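Local coordinates for 2-c-methyl-d-erythritol 2,4-cyclodiphosphate synthase (Plasmodium falciparum, PDB 4C81), which probably catalyses the cyclisation of a CDP-linked methylerythritol phosphate to 2-C-methyl-D-erythritol 2,4-cyclodiphosphate with release of CMP, in isoprenoid precursor synthesis, at residues 44-49 and 63-68. The protein carries 1 engineered substitution. Sequence-based numbering, arbitrary orientation.
Sequences LTLGGV and DIIYHS. With ZN (zinc ion), chain B.
The carboxylate of D63 joins G47 and G48, in the type I' turn from L46 to V49, to the first turn of helix 64-77. Followed outward, its CB packs against T45 O, a carbonyl without a hydrogen-bond partner that also lies 3.1 Å from D63 CA in a CA-H...O contact. CG stands anti to the backbone N (chi1 -165°), close to T45 O and G47 N. OD1 takes G47 N on its syn side at 2.9 Å and, from the opposite face of the carboxylate plane, Y66 N at 3.0 Å; the latter, almost straight, is the capping bond of D63, the N-cap residue. OD2 accepts G48 N at 3.0 Å through its syn lone pair and touches CG2 of T45. Three backbone N-H groups grip one aspartate, whose short side chain suits both jobs, and would probably stabilise its negative charge. Glycine suits both central turn positions, which have positive phi: a CB on G47 would crowd I65 CD1, and one on G48 would collide with Y66 OH. The Y66 ring lies against the turn, G47 CA making a CH-pi contact over its face 4.2 Å from the centroid and G48 N lying 3.5 Å above the same face, both offset toward the rim. Branched aliphatic residues fill the apolar side: L46 CD1 presses tightly on I64 CG1 at 3.4 Å, and L46 CG meets I65 CD1 where the two side chains cross at about a right angle. One turn along the helix, H67 ND1 binds zinc with D15 and H17. The hairpin of 43-46 and 49-51 abuts the N-terminus of helix 64-77, with helix 130-145 packed on L46, V49 and Y66 and strand 170-181 on L44, I64 and S68.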
loop_
_atom_site.group_PDB
_atom_site.type_symbol
_atom_site.label_atom_id
_atom_site.label_comp_id
_atom_site.label_asym_id
_atom_site.label_seq_id
_atom_site.Cartn_x
_atom_site.Cartn_y
_atom_site.Cartn_z
ATOM N N LEU A 44 12.909 -13.546 16.562
ATOM C CA LEU A 44 12.051 -12.508 15.974
ATOM C C LEU A 44 11.186 -11.808 17.023
ATOM O O LEU A 44 10.624 -12.450 17.913
ATOM C CB LEU A 44 11.136 -13.109 14.893
ATOM C CG LEU A 44 10.068 -12.192 14.274
ATOM C CD1 LEU A 44 10.712 -11.077 13.463
ATOM C CD2 LEU A 44 9.102 -12.997 13.414
ATOM N N THR A 45 11.089 -10.487 16.900
ATOM C CA THR A 45 10.141 -9.684 17.662
ATOM C C THR A 45 9.194 -9.034 16.663
ATOM O O THR A 45 9.635 -8.508 15.641
ATOM C CB THR A 45 10.849 -8.582 18.470
ATOM O OG1 THR A 45 11.864 -9.170 19.293
ATOM C CG2 THR A 45 9.854 -7.828 19.345
ATOM N N LEU A 46 7.900 -9.081 16.960
ATOM C CA LEU A 46 6.870 -8.585 16.050
ATOM C C LEU A 46 5.838 -7.776 16.841
ATOM O O LEU A 46 5.105 -8.323 17.671
ATOM C CB LEU A 46 6.222 -9.767 15.320
ATOM C CG LEU A 46 5.459 -9.511 14.021
ATOM C CD1 LEU A 46 6.344 -8.850 12.975
ATOM C CD2 LEU A 46 4.901 -10.821 13.488
ATOM N N GLY A 47 5.792 -6.468 16.587
ATOM C CA GLY A 47 4.952 -5.556 17.357
ATOM C C GLY A 47 5.267 -5.607 18.840
ATOM O O GLY A 47 4.370 -5.515 19.676
ATOM N N GLY A 48 6.550 -5.775 19.157
ATOM C CA GLY A 48 7.005 -5.905 20.540
ATOM C C GLY A 48 6.796 -7.273 21.175
ATOM O O GLY A 48 7.127 -7.458 22.344
ATOM N N VAL A 49 6.255 -8.230 20.419
ATOM C CA VAL A 49 5.979 -9.572 20.935
ATOM C C VAL A 49 7.032 -10.552 20.431
ATOM O O VAL A 49 7.239 -10.678 19.224
ATOM C CB VAL A 49 4.586 -10.079 20.495
ATOM C CG1 VAL A 49 4.307 -11.464 21.085
ATOM C CG2 VAL A 49 3.495 -9.093 20.901
ATOM N N ASP A 63 11.824 -6.248 13.752
ATOM C CA ASP A 63 10.418 -5.963 14.040
ATOM C C ASP A 63 9.782 -5.138 12.918
ATOM O O ASP A 63 9.710 -3.908 12.991
ATOM C CB ASP A 63 10.281 -5.252 15.395
ATOM C CG ASP A 63 8.851 -5.251 15.920
ATOM O OD1 ASP A 63 7.899 -5.192 15.110
ATOM O OD2 ASP A 63 8.671 -5.303 17.154
ATOM N N ILE A 64 9.315 -5.833 11.885
ATOM C CA ILE A 64 8.725 -5.179 10.712
ATOM C C ILE A 64 7.546 -4.265 11.062
ATOM O O ILE A 64 7.313 -3.267 10.379
ATOM C CB ILE A 64 8.292 -6.200 9.610
ATOM C CG1 ILE A 64 7.358 -7.274 10.181
ATOM C CG2 ILE A 64 9.521 -6.829 8.944
ATOM C CD1 ILE A 64 6.762 -8.200 9.131
ATOM N N ILE A 65 6.805 -4.603 12.115
ATOM C CA ILE A 65 5.648 -3.799 12.515
ATOM C C ILE A 65 6.095 -2.450 13.085
ATOM O O ILE A 65 5.672 -1.390 12.608
ATOM C CB ILE A 65 4.745 -4.553 13.519
ATOM C CG1 ILE A 65 4.092 -5.762 12.840
ATOM C CG2 ILE A 65 3.678 -3.638 14.081
ATOM C CD1 ILE A 65 3.182 -6.560 13.757
ATOM N N TYR A 66 6.953 -2.483 14.100
ATOM C CA TYR A 66 7.455 -1.238 14.684
ATOM C C TYR A 66 8.198 -0.374 13.668
ATOM O O TYR A 66 8.009 0.846 13.640
ATOM C CB TYR A 66 8.361 -1.513 15.896
ATOM C CG TYR A 66 7.650 -1.807 17.215
ATOM C CD1 TYR A 66 6.264 -1.691 17.352
ATOM C CD2 TYR A 66 8.385 -2.157 18.343
ATOM C CE1 TYR A 66 5.634 -1.945 18.562
ATOM C CE2 TYR A 66 7.761 -2.410 19.560
ATOM C CZ TYR A 66 6.391 -2.304 19.660
ATOM O OH TYR A 66 5.774 -2.552 20.862
ATOM N N HIS A 67 9.029 -0.999 12.837
ATOM C CA HIS A 67 9.810 -0.261 11.847
ATOM C C HIS A 67 8.903 0.381 10.794
ATOM O O HIS A 67 9.073 1.558 10.461
ATOM C CB HIS A 67 10.858 -1.153 11.175
ATOM C CG HIS A 67 11.828 -1.777 12.131
ATOM N ND1 HIS A 67 12.726 -2.751 11.750
ATOM C CD2 HIS A 67 12.022 -1.583 13.457
ATOM C CE1 HIS A 67 13.437 -3.126 12.799
ATOM N NE2 HIS A 67 13.031 -2.430 13.847
ATOM N N SER A 68 7.935 -0.376 10.281
ATOM C CA SER A 68 7.020 0.168 9.272
ATOM C C SER A 68 6.129 1.271 9.852
ATOM O O SER A 68 5.837 2.247 9.168
ATOM C CB SER A 68 6.165 -0.934 8.641
ATOM O OG SER A 68 5.238 -1.461 9.562
HETATM ZN ZN ZN B . 13.117 -3.317 9.809
HETATM O O HOH W 1 13.936 -1.851 9.105
#